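Local coordinates for sugar-binding transport ATP-binding protein (Pyrococcus horikoshii, PDB 1V43), which probably hydrolyses ATP to drive sugar uptake, acting as the nucleotide-binding subunit of an ABC transporter, at residues I249-V254 / F363-E368; F286-E291 / V353-D358. All blocks are in the same frame, centred on the assembly; numbering follows the deposited sequence.

Both contacts lie in the C-terminal part of the chain and share one antiparallel sheet, in which strand 283-288 runs between 248-255 and 361-364. Contact 1 spans that sheet, from strand 248-255 over 283-288 to 361-364 and the turn after it; contact 2 takes the end of the middle strand itself and packs it on strand 350-356 of a second sheet. A probable bond from L250 N to F286 O (2.6 Å) ties them together, and I249 packs on G287. The chemistry follows position: contact 1 is partly buried, with a salt bridge toward the surface and a small apolar touch, whereas contact 2 is buried and joined by hydrocarbon and sulfur.

Contact 1 (I249-V254 / F363-E368)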
ATOM      1  N   ILE A 249      17.056  10.233   2.480  1.00 30.44           N
ATOM      2  CA  ILE A 249      18.277  10.629   1.775  1.00 32.53           C
ATOM      3  C   ILE A 249      18.643  12.063   2.171  1.00 36.69           C
ATOM      4  O   ILE A 249      17.938  13.012   1.837  1.00 35.37           O
ATOM      5  CB  ILE A 249      18.094  10.550   0.236  1.00 32.30           C
ATOM      6  CG1 ILE A 249      17.748   9.116  -0.188  1.00 23.06           C
ATOM      7  CG2 ILE A 249      19.368  10.975  -0.461  1.00 34.69           C
ATOM      8  CD1 ILE A 249      18.839   8.114   0.120  1.00 22.36           C
ATOM      9  N   LEU A 250      19.746  12.210   2.895  1.00 38.38           N
ATOM     10  CA  LEU A 250      20.180  13.526   3.344  1.00 42.59           C
ATOM     11  C   LEU A 250      21.556  13.921   2.829  1.00 40.32           C
ATOM     12  O   LEU A 250      22.510  13.157   2.916  1.00 45.34           O
ATOM     13  CB  LEU A 250      20.190  13.584   4.875  1.00 41.65           C
ATOM     14  CG  LEU A 250      18.865  13.315   5.582  1.00 34.37           C
ATOM     15  CD1 LEU A 250      19.016  13.600   7.069  1.00 32.49           C
ATOM     16  CD2 LEU A 250      17.781  14.180   4.978  1.00 34.92           C
ATOM     17  N   GLU A 251      21.649  15.133   2.308  1.00 40.66           N
ATOM     18  CA  GLU A 251      22.902  15.659   1.782  1.00 46.38           C
ATOM     19  C   GLU A 251      23.817  16.054   2.939  1.00 41.60           C
ATOM     20  O   GLU A 251      23.428  16.844   3.787  1.00 41.88           O
ATOM     21  CB  GLU A 251      22.598  16.874   0.909  1.00 51.59           C
ATOM     22  CG  GLU A 251      23.750  17.372   0.077  1.00 69.44           C
ATOM     23  CD  GLU A 251      23.312  18.445  -0.904  1.00 76.86           C
ATOM     24  OE1 GLU A 251      24.189  19.024  -1.579  1.00 79.89           O
ATOM     25  OE2 GLU A 251      22.089  18.705  -1.003  1.00 77.61           O
ATOM     26  N   VAL A 252      25.023  15.495   2.992  1.00 40.11           N
ATOM     27  CA  VAL A 252      25.950  15.834   4.068  1.00 46.36           C
ATOM     28  C   VAL A 252      27.422  15.964   3.634  1.00 52.05           C
ATOM     29  O   VAL A 252      27.792  15.598   2.517  1.00 48.78           O
ATOM     30  CB  VAL A 252      25.873  14.807   5.221  1.00 40.08           C
ATOM     31  CG1 VAL A 252      24.447  14.731   5.750  1.00 41.98           C
ATOM     32  CG2 VAL A 252      26.358  13.450   4.754  1.00 38.21           C
ATOM     33  N   SER A 253      28.249  16.498   4.533  1.00 53.04           N
ATOM     34  CA  SER A 253      29.674  16.677   4.273  1.00 58.16           C
ATOM     35  C   SER A 253      30.472  15.778   5.208  1.00 58.50           C
ATOM     36  O   SER A 253      30.125  15.638   6.379  1.00 58.74           O
ATOM     37  CB  SER A 253      30.072  18.137   4.492  1.00 58.31           C
ATOM     38  OG  SER A 253      29.423  18.978   3.555  1.00 50.29           O
ATOM     39  N   VAL A 254      31.537  15.177   4.686  1.00 57.52           N
ATOM     40  CA  VAL A 254      32.382  14.269   5.460  1.00 62.01           C
ATOM     41  C   VAL A 254      33.521  14.993   6.184  1.00 70.58           C
ATOM     42  O   VAL A 254      34.205  15.825   5.588  1.00 71.89           O
ATOM     43  CB  VAL A 254      33.001  13.190   4.542  1.00 60.63           C
ATOM     44  CG1 VAL A 254      33.710  12.137   5.378  1.00 59.67           C
ATOM     45  CG2 VAL A 254      31.919  12.555   3.675  1.00 59.70           C
ATOM     46  N   PHE A 363      25.966   7.563  -0.463  1.00 36.16           N
ATOM     47  CA  PHE A 363      26.066   7.495  -1.916  1.00 35.26           C
ATOM     48  C   PHE A 363      26.797   8.721  -2.482  1.00 40.83           C
ATOM     49  O   PHE A 363      26.601   9.850  -2.016  1.00 38.55           O
ATOM     50  CB  PHE A 363      24.665   7.423  -2.555  1.00 38.25           C
ATOM     51  CG  PHE A 363      23.754   6.378  -1.952  1.00 38.58           C
ATOM     52  CD1 PHE A 363      23.089   6.619  -0.752  1.00 30.61           C
ATOM     53  CD2 PHE A 363      23.551   5.155  -2.596  1.00 42.20           C
ATOM     54  CE1 PHE A 363      22.229   5.659  -0.200  1.00 31.96           C
ATOM     55  CE2 PHE A 363      22.696   4.183  -2.055  1.00 32.03           C
ATOM     56  CZ  PHE A 363      22.036   4.441  -0.854  1.00 38.77           C
ATOM     57  N   ASP A 364      27.643   8.497  -3.480  1.00 39.27           N
ATOM     58  CA  ASP A 364      28.350   9.599  -4.119  1.00 44.19           C
ATOM     59  C   ASP A 364      27.266  10.539  -4.621  1.00 43.20           C
ATOM     60  O   ASP A 364      26.310  10.093  -5.241  1.00 47.85           O
ATOM     61  CB  ASP A 364      29.168   9.089  -5.302  1.00 45.94           C
ATOM     62  CG  ASP A 364      29.858  10.208  -6.050  1.00 39.60           C
ATOM     63  OD1 ASP A 364      29.161  11.004  -6.711  1.00 44.23           O
ATOM     64  OD2 ASP A 364      31.099  10.291  -5.963  1.00 44.72           O
ATOM     65  N   LYS A 365      27.409  11.833  -4.371  1.00 47.30           N
ATOM     66  CA  LYS A 365      26.380  12.779  -4.791  1.00 50.79           C
ATOM     67  C   LYS A 365      26.237  12.966  -6.297  1.00 54.42           C
ATOM     68  O   LYS A 365      25.162  13.338  -6.778  1.00 55.44           O
ATOM     69  CB  LYS A 365      26.602  14.154  -4.142  1.00 55.67           C
ATOM     70  CG  LYS A 365      25.470  15.121  -4.455  1.00 59.23           C
ATOM     71  CD  LYS A 365      25.690  16.526  -3.927  1.00 62.05           C
ATOM     72  CE  LYS A 365      24.626  17.461  -4.501  1.00 61.57           C
ATOM     73  NZ  LYS A 365      24.864  18.902  -4.201  1.00 71.91           N
ATOM     74  N   ASP A 366      27.303  12.719  -7.050  1.00 51.09           N
ATOM     75  CA  ASP A 366      27.221  12.897  -8.494  1.00 50.40           C
ATOM     76  C   ASP A 366      26.723  11.670  -9.236  1.00 48.43           C
ATOM     77  O   ASP A 366      25.779  11.764 -10.020  1.00 48.83           O
ATOM     78  CB  ASP A 366      28.574  13.330  -9.058  1.00 54.11           C
ATOM     79  CG  ASP A 366      29.023  14.669  -8.516  1.00 57.64           C
ATOM     80  OD1 ASP A 366      28.215  15.624  -8.548  1.00 56.53           O
ATOM     81  OD2 ASP A 366      30.180  14.767  -8.057  1.00 59.96           O
ATOM     82  N   THR A 367      27.354  10.524  -8.992  1.00 47.61           N
ATOM     83  CA  THR A 367      26.957   9.281  -9.656  1.00 49.01           C
ATOM     84  C   THR A 367      25.780   8.594  -8.936  1.00 49.04           C
ATOM     85  O   THR A 367      25.044   7.816  -9.540  1.00 47.93           O
ATOM     86  CB  THR A 367      28.138   8.290  -9.735  1.00 49.00           C
ATOM     87  OG1 THR A 367      28.413   7.768  -8.430  1.00 39.95           O
ATOM     88  CG2 THR A 367      29.400   8.991 -10.249  1.00 46.37           C
ATOM     89  N   GLU A 368      25.606   8.911  -7.653  1.00 47.28           N
ATOM     90  CA  GLU A 368      24.551   8.342  -6.810  1.00 43.90           C
ATOM     91  C   GLU A 368      24.790   6.866  -6.534  1.00 45.06           C
ATOM     92  O   GLU A 368      23.871   6.136  -6.160  1.00 46.09           O
ATOM     93  CB  GLU A 368      23.154   8.547  -7.430  1.00 43.92           C
ATOM     94  CG  GLU A 368      22.699  10.008  -7.440  1.00 39.80           C
ATOM     95  CD  GLU A 368      21.233  10.198  -7.784  1.00 43.23           C
ATOM     96  OE1 GLU A 368      20.681   9.394  -8.565  1.00 48.04           O
ATOM     97  OE2 GLU A 368      20.630  11.176  -7.286  1.00 45.34           O
TER
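K365 reaches across to E251 with its chain fully stretched. CB points at strand 248-255, and with CG anti to the backbone N (chi1 -174°) the chain sets off in that direction, its first two carbons still short of the strand. K365 CD is the first atom to approach, 3.7 Å from E251 OE1; K365 CE closes to 3.3 Å from the same oxygen, and K365 NZ completes a salt bridge to E251 OE1 at 2.7 Å. The ammonium group comes from above the carboxylate plane, 44° out of it. E251 is likewise extended, so two long, flexible residues span a gap of 8.0 Å between the CA atoms of E251 and K365. They need that length because strands 248-255 and 361-364 are not neighbours: strand 283-288 runs between them in the antiparallel sheet of the MalK-type OB-fold region, and both side chains rest on its T283. The other carboxylate oxygen, E251 OE2, pairs with R262, so the glutamate has a basic partner for each oxygen. Nearer helix 236-241, I249 CD1 touches F363 CE1 at 4.2 Å, approaching the ring obliquely, and the helix supplies T240 against I249 and V236 and A239 against F363. After F363 the chain turns at D364, whose OD1 accepts from D366 N, closing an Asx turn, and also from T367 N one residue further on, the bond of an Asx motif.

Contact 2 (F286-E291 / V353-D358); sequences FGIRPE and VIMDLD
The ring of F286 meets M355 at its far end: methyl CE of M355 comes obliquely to within 3.4 Å of F286 CZ, while M355 SD sits at the ring edge, 5.1 Å from the centroid and 77° off the ring normal. This is a Met-aromatic contact, with the two side chains reaching for each other from opposite directions. Elsewhere F286 packs on L250 and V252 of strand 248-255 and on I360 of a loop, so the ring is set among apolar side chains. The other flat group, the carboxylate of D356, faces a different task: OD1 accepts from D358 N in an Asx turn that bends the chain as strand 350-356 ends. The contact joins the two antiparallel sheets of the C-terminal region, to which OB-type families (MalK OB fold and TOBE) are assigned, and the strand axes cross nearly at right angles, 9.1 Å apart at 99°. F286 and I288 of one strand meet M355 of the other, and methionine suits the place because its unbranched chain lets CB meet I288 while SD and CE extend to the F286 ring. Its last torsion (chi3 -29°) folds CE back toward the phenylalanine. I288 supplies the second hold. Its CG1 branch, anti to the backbone N, carries CD1 across obliquely onto the root of M355, with I288 CD1 3.3 Å from M355 CB, a little tighter than usual packing, and 3.9 Å from D356 N. M293 packs against both I288 and M355, and L310 adds to the methionine's apolar surroundings. Past the strand, R289 turns to polar work, its guanidinium bonding to the carbonyls of Y230 and I242, and E291 packs on T322 of the second subunit.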
ATOM      1  N   PHE A 286      23.673  10.871   2.372  1.00 37.46           N
ATOM      2  CA  PHE A 286      23.502  10.009   3.539  1.00 37.46           C
ATOM      3  C   PHE A 286      22.115   9.363   3.467  1.00 36.96           C
ATOM      4  O   PHE A 286      21.141  10.016   3.109  1.00 36.70           O
ATOM      5  CB  PHE A 286      23.604  10.854   4.810  1.00 36.66           C
ATOM      6  CG  PHE A 286      23.214  10.127   6.071  1.00 40.06           C
ATOM      7  CD1 PHE A 286      24.056   9.180   6.637  1.00 40.51           C
ATOM      8  CD2 PHE A 286      22.010  10.406   6.702  1.00 36.20           C
ATOM      9  CE1 PHE A 286      23.706   8.528   7.814  1.00 40.96           C
ATOM     10  CE2 PHE A 286      21.656   9.759   7.876  1.00 38.42           C
ATOM     11  CZ  PHE A 286      22.507   8.819   8.433  1.00 34.93           C
ATOM     12  N   GLY A 287      22.030   8.088   3.817  1.00 33.05           N
ATOM     13  CA  GLY A 287      20.752   7.411   3.772  1.00 31.04           C
ATOM     14  C   GLY A 287      20.523   6.450   4.923  1.00 30.53           C
ATOM     15  O   GLY A 287      21.417   5.692   5.307  1.00 29.81           O
ATOM     16  N   ILE A 288      19.325   6.496   5.497  1.00 26.29           N
ATOM     17  CA  ILE A 288      18.966   5.590   6.582  1.00 28.94           C
ATOM     18  C   ILE A 288      17.467   5.391   6.471  1.00 23.04           C
ATOM     19  O   ILE A 288      16.731   6.359   6.305  1.00 28.54           O
ATOM     20  CB  ILE A 288      19.366   6.149   7.974  1.00 36.63           C
ATOM     21  CG1 ILE A 288      19.066   5.095   9.037  1.00 32.65           C
ATOM     22  CG2 ILE A 288      18.652   7.461   8.263  1.00 37.09           C
ATOM     23  CD1 ILE A 288      19.454   5.513  10.412  1.00 46.77           C
ATOM     24  N   ARG A 289      17.021   4.134   6.506  1.00 24.90           N
ATOM     25  CA  ARG A 289      15.592   3.831   6.361  1.00 24.74           C
ATOM     26  C   ARG A 289      14.785   4.113   7.621  1.00 22.91           C
ATOM     27  O   ARG A 289      15.275   3.900   8.721  1.00 23.20           O
ATOM     28  CB  ARG A 289      15.385   2.354   5.976  1.00 21.67           C
ATOM     29  CG  ARG A 289      15.980   1.952   4.640  1.00 25.10           C
ATOM     30  CD  ARG A 289      15.522   0.556   4.284  1.00 22.20           C
ATOM     31  NE  ARG A 289      16.180   0.007   3.107  1.00 15.31           N
ATOM     32  CZ  ARG A 289      15.785   0.188   1.858  1.00 17.30           C
ATOM     33  NH1 ARG A 289      14.717   0.931   1.594  1.00 18.15           N
ATOM     34  NH2 ARG A 289      16.428  -0.424   0.868  1.00 20.85           N
ATOM     35  N   PRO A 290      13.533   4.584   7.462  1.00 22.23           N
ATOM     36  CA  PRO A 290      12.602   4.906   8.557  1.00 18.94           C
ATOM     37  C   PRO A 290      12.549   3.765   9.584  1.00 28.65           C
ATOM     38  O   PRO A 290      12.542   4.002  10.795  1.00 24.30           O
ATOM     39  CB  PRO A 290      11.260   5.068   7.842  1.00 18.59           C
ATOM     40  CG  PRO A 290      11.671   5.634   6.487  1.00 23.41           C
ATOM     41  CD  PRO A 290      12.890   4.779   6.144  1.00 26.77           C
ATOM     42  N   GLU A 291      12.523   2.532   9.082  1.00 23.38           N
ATOM     43  CA  GLU A 291      12.464   1.346   9.932  1.00 26.27           C
ATOM     44  C   GLU A 291      13.803   0.994  10.577  1.00 31.63           C
ATOM     45  O   GLU A 291      13.873   0.038  11.347  1.00 27.10           O
ATOM     46  CB  GLU A 291      11.960   0.127   9.143  1.00 25.46           C
ATOM     47  CG  GLU A 291      12.930  -0.364   8.056  1.00 28.11           C
ATOM     48  CD  GLU A 291      12.630   0.213   6.673  1.00 26.18           C
ATOM     49  OE1 GLU A 291      12.216   1.384   6.580  1.00 25.55           O
ATOM     50  OE2 GLU A 291      12.820  -0.508   5.673  1.00 21.70           O
ATOM     51  N   VAL A 353      15.804  10.805  18.445  1.00 43.13           N
ATOM     52  CA  VAL A 353      15.808   9.831  17.374  1.00 39.46           C
ATOM     53  C   VAL A 353      17.101   9.025  17.426  1.00 39.94           C
ATOM     54  O   VAL A 353      18.197   9.585  17.461  1.00 38.11           O
ATOM     55  CB  VAL A 353      15.688  10.517  16.011  1.00 39.08           C
ATOM     56  CG1 VAL A 353      15.738   9.473  14.915  1.00 46.41           C
ATOM     57  CG2 VAL A 353      14.379  11.311  15.933  1.00 42.24           C
ATOM     58  N   ILE A 354      16.963   7.705  17.432  1.00 39.74           N
ATOM     59  CA  ILE A 354      18.114   6.813  17.480  1.00 39.97           C
ATOM     60  C   ILE A 354      18.308   6.091  16.148  1.00 36.83           C
ATOM     61  O   ILE A 354      17.448   5.312  15.735  1.00 30.52           O
ATOM     62  CB  ILE A 354      17.937   5.745  18.580  1.00 42.43           C
ATOM     63  CG1 ILE A 354      17.450   6.397  19.874  1.00 42.27           C
ATOM     64  CG2 ILE A 354      19.261   5.047  18.839  1.00 45.02           C
ATOM     65  CD1 ILE A 354      17.305   5.422  21.031  1.00 44.55           C
ATOM     66  N   MET A 355      19.438   6.353  15.491  1.00 33.12           N
ATOM     67  CA  MET A 355      19.777   5.729  14.213  1.00 34.98           C
ATOM     68  C   MET A 355      20.672   4.491  14.388  1.00 40.79           C
ATOM     69  O   MET A 355      21.623   4.499  15.191  1.00 32.93           O
ATOM     70  CB  MET A 355      20.526   6.714  13.303  1.00 32.76           C
ATOM     71  CG  MET A 355      19.900   8.088  13.157  1.00 48.72           C
ATOM     72  SD  MET A 355      20.675   9.048  11.824  1.00 57.15           S
ATOM     73  CE  MET A 355      22.345   8.369  11.836  1.00 53.83           C
ATOM     74  N   ASP A 356      20.375   3.437  13.631  1.00 35.26           N
ATOM     75  CA  ASP A 356      21.187   2.223  13.679  1.00 36.15           C
ATOM     76  C   ASP A 356      22.334   2.419  12.692  1.00 35.56           C
ATOM     77  O   ASP A 356      22.155   2.290  11.478  1.00 34.86           O
ATOM     78  CB  ASP A 356      20.378   0.984  13.268  1.00 34.68           C
ATOM     79  CG  ASP A 356      21.157  -0.320  13.474  1.00 36.45           C
ATOM     80  OD1 ASP A 356      22.412  -0.301  13.440  1.00 37.11           O
ATOM     81  OD2 ASP A 356      20.516  -1.371  13.660  1.00 33.95           O
ATOM     82  N   LEU A 357      23.509   2.730  13.228  1.00 39.09           N
ATOM     83  CA  LEU A 357      24.706   2.970  12.436  1.00 38.71           C
ATOM     84  C   LEU A 357      25.096   1.835  11.497  1.00 38.26           C
ATOM     85  O   LEU A 357      25.739   2.067  10.473  1.00 39.51           O
ATOM     86  CB  LEU A 357      25.875   3.308  13.374  1.00 40.96           C
ATOM     87  CG  LEU A 357      26.312   4.781  13.431  1.00 42.98           C
ATOM     88  CD1 LEU A 357      25.138   5.706  13.157  1.00 42.07           C
ATOM     89  CD2 LEU A 357      26.918   5.080  14.791  1.00 43.43           C
ATOM     90  N   ASP A 358      24.707   0.613  11.833  1.00 31.80           N
ATOM     91  CA  ASP A 358      25.039  -0.526  10.993  1.00 39.74           C
ATOM     92  C   ASP A 358      24.121  -0.639   9.776  1.00 41.40           C
ATOM     93  O   ASP A 358      24.393  -1.417   8.862  1.00 38.59           O
ATOM     94  CB  ASP A 358      24.994  -1.811  11.822  1.00 42.21           C
ATOM     95  CG  ASP A 358      26.190  -1.941  12.762  1.00 46.37           C
ATOM     96  OD1 ASP A 358      26.016  -2.472  13.880  1.00 55.16           O
ATOM     97  OD2 ASP A 358      27.307  -1.521  12.380  1.00 49.16           O
TER